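Local coordinates for protein acyl-CoA dehydrogenase FadE3 (Mycobacterium smegmatis, PDB 4IV6) that belongs to the acyl-CoA dehydrogenase family of flavoproteins and binds dihydroflavine-adenine dinucleotide in an assembly of four chains, at residues M138-R143 with Y149-S154; E12-T17 with M68-Q73; Y267-E272 with P277-Q282. One frame throughout, in Å; residues are numbered along the deposited sequence. Where two conformers were deposited one is given.

Contact 1: residues M138-R143 with Y149-S154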
loop_
_atom_site.group_PDB
_atom_site.type_symbol
_atom_site.label_atom_id
_atom_site.label_comp_id
_atom_site.label_asym_id
_atom_site.label_seq_id
_atom_site.Cartn_x
_atom_site.Cartn_y
_atom_site.Cartn_z
ATOM N N MET B 138 34.556 7.193 1.650
ATOM C CA MET B 138 35.119 7.232 0.311
ATOM C C MET B 138 36.645 7.087 0.342
ATOM O O MET B 138 37.305 7.475 1.315
ATOM C CB MET B 138 34.735 8.510 -0.421
ATOM C CG MET B 138 35.344 9.810 0.145
ATOM S SD MET B 138 34.994 11.255 -0.894
ATOM C CE MET B 138 33.231 11.404 -0.703
ATOM N N ARG B 139 37.178 6.530 -0.728
ATOM C CA ARG B 139 38.603 6.217 -0.823
ATOM C C ARG B 139 39.344 7.206 -1.729
ATOM O O ARG B 139 40.581 7.285 -1.692
ATOM C CB ARG B 139 38.748 4.774 -1.304
ATOM C CG ARG B 139 38.165 3.762 -0.310
ATOM C CD ARG B 139 38.222 2.353 -0.867
ATOM N NE ARG B 139 39.599 1.952 -1.164
ATOM C CZ ARG B 139 39.958 0.810 -1.753
ATOM N NH1 ARG B 139 39.042 -0.095 -2.130
ATOM N NH2 ARG B 139 41.254 0.564 -1.952
ATOM N N THR B 140 38.611 7.997 -2.514
ATOM C CA THR B 140 39.275 8.936 -3.402
ATOM C C THR B 140 39.899 10.056 -2.588
ATOM O O THR B 140 39.219 10.765 -1.826
ATOM C CB THR B 140 38.335 9.471 -4.488
ATOM O OG1 THR B 140 37.743 8.382 -5.250
ATOM C CG2 THR B 140 39.093 10.378 -5.428
ATOM N N VAL B 141 41.199 10.232 -2.783
ATOM C CA VAL B 141 42.006 11.200 -2.050
ATOM C C VAL B 141 42.673 12.193 -2.996
ATOM O O VAL B 141 43.022 11.847 -4.141
ATOM C CB VAL B 141 43.137 10.528 -1.223
ATOM C CG1 VAL B 141 42.566 9.697 -0.098
ATOM C CG2 VAL B 141 44.067 9.680 -2.096
ATOM N N ALA B 142 42.859 13.419 -2.506
ATOM C CA ALA B 142 43.567 14.434 -3.241
ATOM C C ALA B 142 44.602 15.030 -2.308
ATOM O O ALA B 142 44.262 15.683 -1.322
ATOM C CB ALA B 142 42.604 15.482 -3.729
ATOM N N ARG B 143 45.861 14.777 -2.611
ATOM C CA ARG B 143 46.947 15.157 -1.724
ATOM C C ARG B 143 47.771 16.284 -2.339
ATOM O O ARG B 143 48.165 16.227 -3.504
ATOM C CB ARG B 143 47.780 13.919 -1.408
ATOM C CG ARG B 143 49.274 14.105 -1.348
ATOM C CD ARG B 143 49.922 12.758 -1.080
ATOM N NE ARG B 143 50.364 12.616 0.301
ATOM C CZ ARG B 143 51.629 12.439 0.643
ATOM N NH1 ARG B 143 51.965 12.309 1.920
ATOM N NH2 ARG B 143 52.546 12.382 -0.315
ATOM N N TYR B 149 47.088 19.328 -6.623
ATOM C CA TYR B 149 46.556 18.160 -5.944
ATOM C C TYR B 149 46.883 16.943 -6.809
ATOM O O TYR B 149 46.795 17.011 -8.034
ATOM C CB TYR B 149 45.046 18.251 -5.749
ATOM C CG TYR B 149 44.591 19.259 -4.715
ATOM C CD1 TYR B 149 44.813 19.061 -3.363
ATOM C CD2 TYR B 149 43.878 20.384 -5.099
ATOM C CE1 TYR B 149 44.341 19.974 -2.418
ATOM C CE2 TYR B 149 43.419 21.297 -4.165
ATOM C CZ TYR B 149 43.647 21.088 -2.832
ATOM O OH TYR B 149 43.164 22.028 -1.937
ATOM N N VAL B 150 47.270 15.859 -6.148
ATOM C CA VAL B 150 47.430 14.570 -6.762
ATOM C C VAL B 150 46.269 13.696 -6.332
ATOM O O VAL B 150 46.122 13.381 -5.149
ATOM C CB VAL B 150 48.732 13.884 -6.354
ATOM C CG1 VAL B 150 48.891 12.600 -7.153
ATOM C CG2 VAL B 150 49.919 14.823 -6.586
ATOM N N ILE B 151 45.473 13.301 -7.323
ATOM C CA ILE B 151 44.249 12.531 -7.105
ATOM C C ILE B 151 44.451 11.051 -7.422
ATOM O O ILE B 151 44.920 10.683 -8.526
ATOM C CB ILE B 151 43.092 13.080 -7.974
ATOM C CG1 ILE B 151 42.913 14.593 -7.785
ATOM C CG2 ILE B 151 41.786 12.385 -7.660
ATOM C CD1 ILE B 151 41.954 15.233 -8.780
ATOM N N ASN B 152 44.044 10.214 -6.448
ATOM C CA ASN B 152 43.995 8.781 -6.598
ATOM C C ASN B 152 42.693 8.203 -6.088
ATOM O O ASN B 152 42.223 8.572 -5.011
ATOM C CB ASN B 152 45.144 8.152 -5.799
ATOM C CG ASN B 152 46.474 8.349 -6.472
ATOM O OD1 ASN B 152 46.736 7.729 -7.492
ATOM N ND2 ASN B 152 47.324 9.230 -5.915
ATOM N N GLY B 153 42.114 7.265 -6.819
ATOM C CA GLY B 153 40.930 6.607 -6.358
ATOM C C GLY B 153 39.978 6.234 -7.475
ATOM O O GLY B 153 40.388 6.075 -8.639
ATOM N N SER B 154 38.711 6.059 -7.129
ATOM C CA SER B 154 37.702 5.702 -8.138
ATOM C C SER B 154 36.311 6.177 -7.738
ATOM O O SER B 154 36.010 6.296 -6.552
ATOM C CB SER B 154 37.668 4.207 -8.415
ATOM O OG SER B 154 37.250 3.513 -7.246
#
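V141 and N152 form a hydrogen-bonded pair in an antiparallel beta hairpin of the middle domain; V141 N lies 3.0 Å from N152 O, and N152 N returns to V141 O. R143 and V150 repeat the double exchange, with R143 N 2.9 Å from V150 O. The non-hydrogen-bonded pair A142 and I151 lies between them. The buried, closely packed face bears T140, A142 and I151, and strands 166-172 and 184-190 cover it. Here I151 spreads its two branches: CG1, beside the backbone N (chi1 -52°), reaches A142 CB at 4.2 Å, while CG2 lies 4.0 Å from T140 CG2. Y149 joins the same side, its OH bonded to E231.

The face of V141, R143, V150 and N152 is looser. V141 CG2 crosses N152 CB at 4.1 Å, N152 turns its OD1 to the backbone N of D218, and R143, modelled in two conformers, is exposed. Where strand 141-145 has yet to begin, the two backbones stay close, G153 CA lying 4.1 Å from T140 CA. The hydroxyl of T140, already bonded to E128, accepts a weak bond from S154 N, which lies 3.1 Å from T140 OG1 with an N-H...O angle of only 122°.

Contact 2: residues E12-T17 with M68-Q73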
loop_
_atom_site.group_PDB
_atom_site.type_symbol
_atom_site.label_atom_id
_atom_site.label_comp_id
_atom_site.label_asym_id
_atom_site.label_seq_id
_atom_site.Cartn_x
_atom_site.Cartn_y
_atom_site.Cartn_z
ATOM N N GLU B 12 7.249 31.389 -19.292
ATOM C CA GLU B 12 6.167 30.588 -19.863
ATOM C C GLU B 12 6.569 30.086 -21.234
ATOM O O GLU B 12 6.316 28.943 -21.601
ATOM C CB GLU B 12 4.887 31.427 -20.019
ATOM C CG GLU B 12 4.303 31.951 -18.728
ATOM C CD GLU B 12 3.321 30.993 -18.060
ATOM O OE1 GLU B 12 3.561 29.758 -18.084
ATOM O OE2 GLU B 12 2.308 31.499 -17.509
ATOM N N THR B 13 7.185 30.974 -21.994
ATOM C CA THR B 13 7.619 30.659 -23.332
ATOM C C THR B 13 8.629 29.516 -23.345
ATOM O O THR B 13 8.532 28.629 -24.207
ATOM C CB THR B 13 8.185 31.922 -24.030
ATOM O OG1 THR B 13 7.109 32.861 -24.251
ATOM C CG2 THR B 13 8.822 31.571 -25.363
ATOM N N ILE B 14 9.602 29.538 -22.435
ATOM C CA ILE B 14 10.623 28.473 -22.412
ATOM C C ILE B 14 9.940 27.114 -22.146
ATOM O O ILE B 14 10.226 26.132 -22.837
ATOM C CB ILE B 14 11.802 28.758 -21.442
ATOM C CG1 ILE B 14 12.862 27.658 -21.472
ATOM C CG2 ILE B 14 11.377 28.781 -19.996
ATOM C CD1 ILE B 14 13.579 27.541 -22.795
ATOM N N VAL B 15 9.009 27.073 -21.197
ATOM C CA VAL B 15 8.286 25.833 -20.908
ATOM C C VAL B 15 7.579 25.357 -22.179
ATOM O O VAL B 15 7.708 24.198 -22.552
ATOM C CB VAL B 15 7.303 26.007 -19.745
ATOM C CG1 VAL B 15 6.476 24.729 -19.548
ATOM C CG2 VAL B 15 8.052 26.343 -18.456
ATOM N N LYS B 16 6.897 26.267 -22.889
ATOM C CA LYS B 16 6.197 25.890 -24.123
ATOM C C LYS B 16 7.127 25.409 -25.212
ATOM O O LYS B 16 6.823 24.466 -25.937
ATOM C CB LYS B 16 5.393 27.052 -24.686
ATOM C CG LYS B 16 4.232 27.471 -23.812
ATOM C CD LYS B 16 3.446 28.560 -24.503
ATOM C CE LYS B 16 2.862 29.555 -23.522
ATOM N NZ LYS B 16 1.709 28.956 -22.814
ATOM N N THR B 17 8.256 26.089 -25.336
ATOM C CA THR B 17 9.275 25.714 -26.300
ATOM C C THR B 17 9.777 24.307 -26.044
ATOM O O THR B 17 9.954 23.530 -26.978
ATOM C CB THR B 17 10.435 26.709 -26.231
ATOM O OG1 THR B 17 9.938 27.970 -26.679
ATOM C CG2 THR B 17 11.602 26.280 -27.129
ATOM N N MET B 68 13.134 28.954 -10.005
ATOM C CA MET B 68 13.074 27.535 -9.719
ATOM C C MET B 68 11.733 26.918 -10.141
ATOM O O MET B 68 11.733 25.821 -10.687
ATOM C CB MET B 68 13.375 27.239 -8.263
ATOM C CG MET B 68 13.416 25.735 -7.928
ATOM S SD MET B 68 14.586 24.750 -8.900
ATOM C CE MET B 68 16.091 25.248 -8.101
ATOM N N PRO B 69 10.602 27.605 -9.922
ATOM C CA PRO B 69 9.374 27.028 -10.477
ATOM C C PRO B 69 9.437 26.832 -11.998
ATOM O O PRO B 69 8.928 25.840 -12.517
ATOM C CB PRO B 69 8.295 28.030 -10.062
ATOM C CG PRO B 69 8.836 28.602 -8.787
ATOM C CD PRO B 69 10.310 28.744 -9.036
ATOM N N CYS B 70 10.111 27.720 -12.709
ATOM C CA CYS B 70 10.243 27.556 -14.161
ATOM C C CYS B 70 11.175 26.390 -14.444
ATOM O O CYS B 70 10.893 25.546 -15.299
ATOM C CB CYS B 70 10.788 28.831 -14.818
ATOM S SG CYS B 70 11.225 28.620 -16.567
ATOM N N TYR B 71 12.271 26.329 -13.707
ATOM C CA TYR B 71 13.266 25.280 -13.913
ATOM C C TYR B 71 12.628 23.869 -13.768
ATOM O O TYR B 71 12.836 22.980 -14.611
ATOM C CB TYR B 71 14.437 25.442 -12.938
ATOM C CG TYR B 71 15.444 24.323 -13.090
ATOM C CD1 TYR B 71 16.376 24.334 -14.118
ATOM C CD2 TYR B 71 15.425 23.241 -12.240
ATOM C CE1 TYR B 71 17.261 23.295 -14.294
ATOM C CE2 TYR B 71 16.327 22.209 -12.387
ATOM C CZ TYR B 71 17.232 22.215 -13.406
ATOM O OH TYR B 71 18.115 21.161 -13.549
ATOM N N VAL B 72 11.846 23.671 -12.711
ATOM C CA VAL B 72 11.251 22.345 -12.482
ATOM C C VAL B 72 10.262 21.992 -13.583
ATOM O O VAL B 72 10.169 20.840 -13.985
ATOM C CB VAL B 72 10.677 22.178 -11.062
ATOM C CG1 VAL B 72 11.769 22.437 -10.026
ATOM C CG2 VAL B 72 9.511 23.093 -10.803
ATOM N N GLN B 73 9.542 22.987 -14.089
ATOM C CA GLN B 73 8.634 22.740 -15.186
ATOM C C GLN B 73 9.391 22.374 -16.465
ATOM O O GLN B 73 8.942 21.519 -17.217
ATOM C CB GLN B 73 7.695 23.910 -15.393
ATOM C CG GLN B 73 6.672 24.054 -14.262
ATOM C CD GLN B 73 5.870 25.325 -14.366
ATOM O OE1 GLN B 73 5.921 26.199 -13.485
ATOM N NE2 GLN B 73 5.162 25.464 -15.453
#
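C70 and Q73 are the two residues of 68-73 that meet I14 and V15 of 12-17. At the start of the segment, M68 and P69 face the other way: M68 packs on A306, F309, V244 and L247, and P69 on E307 and D310, so this end of the helix is set against helices 234-270 and 282-310.

C70 comes next and makes the tightest touch. Its SG is anti to the backbone N (chi1 171°), which carries the sulfur out to I14, where it lies 3.4 Å from I14 CG2. That methyl is the short branch of the isoleucine; the longer one starts from CG1 and leads away. The same sulfur is 4.3 Å from V15 CG2, so it sits near methyls of two successive residues.

The two segments run almost parallel, their axes 9.6 Å apart at closest approach and inclined by 7°, as neighbouring helices of the alpha-helical N-terminal domain. No hydrogen bond joins them, and only 176 Å² is buried, both sides summed.

Y71 and V72 turn back to the interior; Y71 OH bonds to T93 OG1, its side chain touches Q248, and V72 touches A251. Q73 then points at V15, whose CA is 6.5 Å from Q73 CA. V15 CG2, beside its own backbone N, crosses the base of the glutamine at an angle, 3.9 Å from Q73 CB.

Contact 3: residues Y267-E272 with P277-Q282. With FDA (dihydroflavine-adenine dinucleotide), chain C.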
loop_
_atom_site.group_PDB
_atom_site.type_symbol
_atom_site.label_atom_id
_atom_site.label_comp_id
_atom_site.label_asym_id
_atom_site.label_seq_id
_atom_site.Cartn_x
_atom_site.Cartn_y
_atom_site.Cartn_z
ATOM N N TYR B 267 -5.320 5.641 -23.669
ATOM C CA TYR B 267 -5.626 4.260 -24.031
ATOM C C TYR B 267 -6.985 3.814 -23.484
ATOM O O TYR B 267 -7.695 3.097 -24.158
ATOM C CB TYR B 267 -4.557 3.296 -23.516
ATOM C CG TYR B 267 -4.679 1.914 -24.085
ATOM C CD1 TYR B 267 -4.319 1.644 -25.412
ATOM C CD2 TYR B 267 -5.150 0.866 -23.305
ATOM C CE1 TYR B 267 -4.434 0.353 -25.955
ATOM C CE2 TYR B 267 -5.259 -0.423 -23.818
ATOM C CZ TYR B 267 -4.916 -0.681 -25.144
ATOM O OH TYR B 267 -5.023 -1.982 -25.618
ATOM N N SER B 268 -7.331 4.244 -22.279
ATOM C CA SER B 268 -8.569 3.817 -21.601
ATOM C C SER B 268 -9.848 4.316 -22.288
ATOM O O SER B 268 -10.954 3.806 -22.046
ATOM C CB SER B 268 -8.591 4.282 -20.148
ATOM O OG SER B 268 -8.990 5.639 -20.035
ATOM N N GLN B 269 -9.673 5.303 -23.158
ATOM C CA GLN B 269 -10.744 5.794 -23.988
ATOM C C GLN B 269 -10.751 5.128 -25.379
ATOM O O GLN B 269 -11.780 5.049 -25.993
ATOM C CB GLN B 269 -10.604 7.311 -24.136
ATOM C CG GLN B 269 -10.828 8.041 -22.830
ATOM C CD GLN B 269 -10.340 9.475 -22.908
ATOM O OE1 GLN B 269 -11.026 10.355 -23.437
ATOM N NE2 GLN B 269 -9.134 9.706 -22.433
ATOM N N GLU B 270 -9.603 4.651 -25.851
ATOM C CA GLU B 270 -9.500 4.048 -27.163
ATOM C C GLU B 270 -9.887 2.571 -27.121
ATOM O O GLU B 270 -10.559 2.113 -27.981
ATOM C CB GLU B 270 -8.085 4.199 -27.715
ATOM C CG GLU B 270 -7.724 5.642 -28.028
ATOM C CD GLU B 270 -6.248 5.831 -28.364
ATOM O OE1 GLU B 270 -5.417 4.934 -28.059
ATOM O OE2 GLU B 270 -5.900 6.906 -28.913
ATOM N N ARG B 271 -9.433 1.839 -26.119
ATOM C CA ARG B 271 -9.697 0.427 -25.984
ATOM C C ARG B 271 -11.056 0.220 -25.332
ATOM O O ARG B 271 -11.367 0.885 -24.320
ATOM C CB ARG B 271 -8.614 -0.202 -25.100
ATOM C CG ARG B 271 -8.724 -1.701 -24.899
ATOM C CD ARG B 271 -8.577 -2.487 -26.197
ATOM N NE ARG B 271 -8.193 -3.871 -25.938
ATOM C CZ ARG B 271 -7.787 -4.726 -26.870
ATOM N NH1 ARG B 271 -7.735 -4.379 -28.148
ATOM N NH2 ARG B 271 -7.423 -5.943 -26.524
ATOM N N GLU B 272 -11.826 -0.731 -25.889
ATOM C CA GLU B 272 -13.143 -1.089 -25.376
ATOM C C GLU B 272 -13.174 -2.577 -25.032
ATOM O O GLU B 272 -12.429 -3.374 -25.606
ATOM C CB GLU B 272 -14.262 -0.736 -26.367
ATOM C CG GLU B 272 -14.304 0.740 -26.741
ATOM C CD GLU B 272 -15.617 1.191 -27.360
ATOM O OE1 GLU B 272 -16.560 0.380 -27.467
ATOM O OE2 GLU B 272 -15.717 2.385 -27.722
ATOM N N PRO B 277 -15.789 1.669 -23.512
ATOM C CA PRO B 277 -14.431 2.150 -23.205
ATOM C C PRO B 277 -14.034 1.652 -21.829
ATOM O O PRO B 277 -14.845 1.676 -20.905
ATOM C CB PRO B 277 -14.575 3.678 -23.219
ATOM C CG PRO B 277 -15.731 3.940 -24.122
ATOM C CD PRO B 277 -16.678 2.779 -23.933
ATOM N N ILE B 278 -12.811 1.153 -21.726
ATOM C CA ILE B 278 -12.410 0.454 -20.529
ATOM C C ILE B 278 -12.381 1.317 -19.290
ATOM O O ILE B 278 -12.524 0.768 -18.194
ATOM C CB ILE B 278 -11.079 -0.321 -20.681
ATOM C CG1 ILE B 278 -9.923 0.596 -21.088
ATOM C CG2 ILE B 278 -11.249 -1.478 -21.633
ATOM C CD1 ILE B 278 -8.559 -0.070 -20.969
ATOM N N TRP B 279 -12.208 2.639 -19.424
ATOM C CA TRP B 279 -12.304 3.518 -18.243
ATOM C C TRP B 279 -13.637 3.407 -17.525
ATOM O O TRP B 279 -13.719 3.687 -16.336
ATOM C CB TRP B 279 -12.034 4.988 -18.576
ATOM C CG TRP B 279 -13.120 5.726 -19.330
ATOM C CD1 TRP B 279 -13.211 5.892 -20.680
ATOM C CD2 TRP B 279 -14.240 6.417 -18.771
ATOM N NE1 TRP B 279 -14.290 6.665 -21.003
ATOM C CE2 TRP B 279 -14.941 7.008 -19.850
ATOM C CE3 TRP B 279 -14.684 6.655 -17.450
ATOM C CZ2 TRP B 279 -16.095 7.772 -19.663
ATOM C CZ3 TRP B 279 -15.834 7.423 -17.265
ATOM C CH2 TRP B 279 -16.527 7.955 -18.356
ATOM N N GLN B 280 -14.674 2.988 -18.240
ATOM C CA GLN B 280 -15.998 2.871 -17.655
ATOM C C GLN B 280 -16.154 1.585 -16.841
ATOM O O GLN B 280 -17.177 1.408 -16.192
ATOM C CB GLN B 280 -17.098 2.966 -18.727
ATOM C CG GLN B 280 -17.093 4.263 -19.533
ATOM C CD GLN B 280 -18.228 4.351 -20.522
ATOM O OE1 GLN B 280 -19.026 3.430 -20.672
ATOM N NE2 GLN B 280 -18.299 5.458 -21.231
ATOM N N HIS B 281 -15.183 0.678 -16.883
ATOM C CA HIS B 281 -15.118 -0.395 -15.849
ATOM C C HIS B 281 -14.435 0.228 -14.620
ATOM O O HIS B 281 -13.326 0.790 -14.733
ATOM C CB HIS B 281 -14.331 -1.616 -16.307
ATOM C CG HIS B 281 -14.817 -2.195 -17.587
ATOM N ND1 HIS B 281 -16.122 -2.585 -17.772
ATOM C CD2 HIS B 281 -14.182 -2.419 -18.756
ATOM C CE1 HIS B 281 -16.271 -3.013 -19.008
ATOM N NE2 HIS B 281 -15.103 -2.950 -19.616
ATOM N N GLN B 282 -15.109 0.155 -13.478
ATOM C CA GLN B 282 -14.601 0.777 -12.243
ATOM C C GLN B 282 -13.175 0.360 -11.904
ATOM O O GLN B 282 -12.400 1.162 -11.425
ATOM C CB GLN B 282 -15.548 0.507 -11.048
ATOM C CG GLN B 282 -16.878 1.248 -11.201
ATOM C CD GLN B 282 -17.882 0.970 -10.120
ATOM O OE1 GLN B 282 -17.702 0.090 -9.259
ATOM N NE2 GLN B 282 -18.997 1.700 -10.174
HETATM P PA FDA C . -7.995 -5.922 -22.241
HETATM O O1A FDA C . -7.955 -5.022 -23.433
HETATM O O2A FDA C . -9.058 -6.977 -22.041
HETATM O O5B FDA C . -8.012 -5.019 -20.923
HETATM C C5B FDA C . -7.292 -3.783 -20.821
HETATM C C4B FDA C . -7.407 -3.275 -19.384
HETATM O O4B FDA C . -8.802 -3.165 -19.055
HETATM C C3B FDA C . -6.812 -4.246 -18.377
HETATM O O3B FDA C . -6.405 -3.490 -17.258
HETATM C C2B FDA C . -8.019 -5.091 -17.988
HETATM O O2B FDA C . -7.887 -5.728 -16.738
HETATM C C1B FDA C . -9.106 -4.053 -17.993
HETATM N N9A FDA C . -10.416 -4.630 -18.235
HETATM C C8A FDA C . -10.863 -5.129 -19.398
HETATM N N7A FDA C . -12.129 -5.549 -19.240
HETATM C C5A FDA C . -12.508 -5.308 -17.944
HETATM C C6A FDA C . -13.702 -5.546 -17.115
HETATM N N6A FDA C . -14.812 -6.129 -17.649
HETATM N N1A FDA C . -13.646 -5.150 -15.818
HETATM C C2A FDA C . -12.551 -4.577 -15.286
HETATM N N3A FDA C . -11.410 -4.348 -15.984
HETATM C C4A FDA C . -11.357 -4.700 -17.289
HETATM N N1 FDA C . -3.034 -15.337 -24.428
HETATM C C2 FDA C . -3.252 -16.532 -25.001
HETATM O O2 FDA C . -4.404 -16.807 -25.432
HETATM N N3 FDA C . -2.273 -17.435 -25.085
HETATM C C4 FDA C . -1.027 -17.205 -24.658
HETATM O O4 FDA C . -0.169 -18.062 -24.782
HETATM C C4X FDA C . -0.698 -15.941 -24.026
HETATM N N5 FDA C . 0.520 -15.611 -23.562
HETATM C C5X FDA C . 0.819 -14.286 -23.404
HETATM C C6 FDA C . 2.146 -13.842 -23.361
HETATM C C7 FDA C . 2.451 -12.516 -23.174
HETATM C C7M FDA C . 3.878 -12.053 -23.154
HETATM C C8 FDA C . 1.421 -11.591 -23.028
HETATM C C8M FDA C . 1.650 -10.138 -22.801
HETATM C C9 FDA C . 0.118 -12.005 -23.046
HETATM C C9A FDA C . -0.207 -13.339 -23.259
HETATM N N10 FDA C . -1.581 -13.742 -23.321
HETATM C C10 FDA C . -1.825 -14.987 -23.936
HETATM C "C1'" FDA C . -2.599 -12.716 -23.578
HETATM C "C2'" FDA C . -3.110 -12.269 -22.226
HETATM O "O2'" FDA C . -3.828 -13.318 -21.562
HETATM C "C3'" FDA C . -3.929 -10.994 -22.454
HETATM O "O3'" FDA C . -3.017 -9.876 -22.608
HETATM C "C4'" FDA C . -4.857 -10.740 -21.295
HETATM O "O4'" FDA C . -5.965 -11.597 -21.482
HETATM C "C5'" FDA C . -5.392 -9.313 -21.228
HETATM O "O5'" FDA C . -5.917 -8.984 -22.473
HETATM P P FDA C . -5.913 -7.592 -23.192
HETATM O O1P FDA C . -4.520 -7.120 -23.349
HETATM O O2P FDA C . -6.725 -7.858 -24.403
HETATM O O3P FDA C . -6.617 -6.677 -22.076
#
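In I278 a chi1 of 58° sets CG1 between the backbone N and the carbonyl carbon, so that CG1 lies against S268 and CD1 reaches R271 CB; in R271, CG is anti to the backbone N and the chain turns at chi2 (63°), which takes the guanidinium away from the isoleucine to the phosphates. The setting is a tight beta hairpin of the C-terminal domain, whose two-residue strands follow helix 234-270 and lead through a 3-10 turn into helix 282-310.

Two backbone bonds fix the turn against the helix end. I278 N is 3.0 Å from R271 O and lies in the plane of that carbonyl; W279 N is 3.1 Å from S268 O. The isoleucine side chain packs on the helix end, its CG1 lying 3.5 Å from S268 O and its CD1 ending 3.6 Å from O4B of the bound dihydroflavine-adenine dinucleotide. The indole of W279 presents its edge to S268 O, and Q269 CG crosses near W279 CD1; V381 of the second subunit packs on both residues.

The arginine ends on the pyrophosphate. R271 NE is 2.8 Å from FDA O1A, which lies at the guanidinium edge in its plane, on a nearly straight bond of 165°. R271 NH2 spans to the other phosphate, 2.9 Å from FDA O2P, and NH1 bonds P129 O of the third subunit, so this one group links the dihydroflavine-adenine dinucleotide and a neighbouring chain. H281, at the N-cap position of the next helix, bonds S273 OG through NE2 and lays its ring face over the adenine, H281 CD2 coming within 3.4 Å of FDA C5A.

In the fold
From the N terminus the three contacts follow in series, with none nested in or crossing another. Contact 2 closes first and spans the longest loop, with 50 residues between its segments, tying helix 9-26 to helix 68-81 in the N-terminal domain. Contact 1 follows as a local closure in the middle domain, its segments separated by five residues. Contact 3 closes the short hairpin of strands 272-273 and 276-277 in the C-terminal domain, with four residues between its segments, where helix 234-270 hands over to helix 282-310. Helix 68-81 rests on both of those long helices, linking contact 2 to the elements that contact 3 connects. Contacts 1 and 3 lie on opposite sides of the chain's centre, their own centres about 57 Å apart.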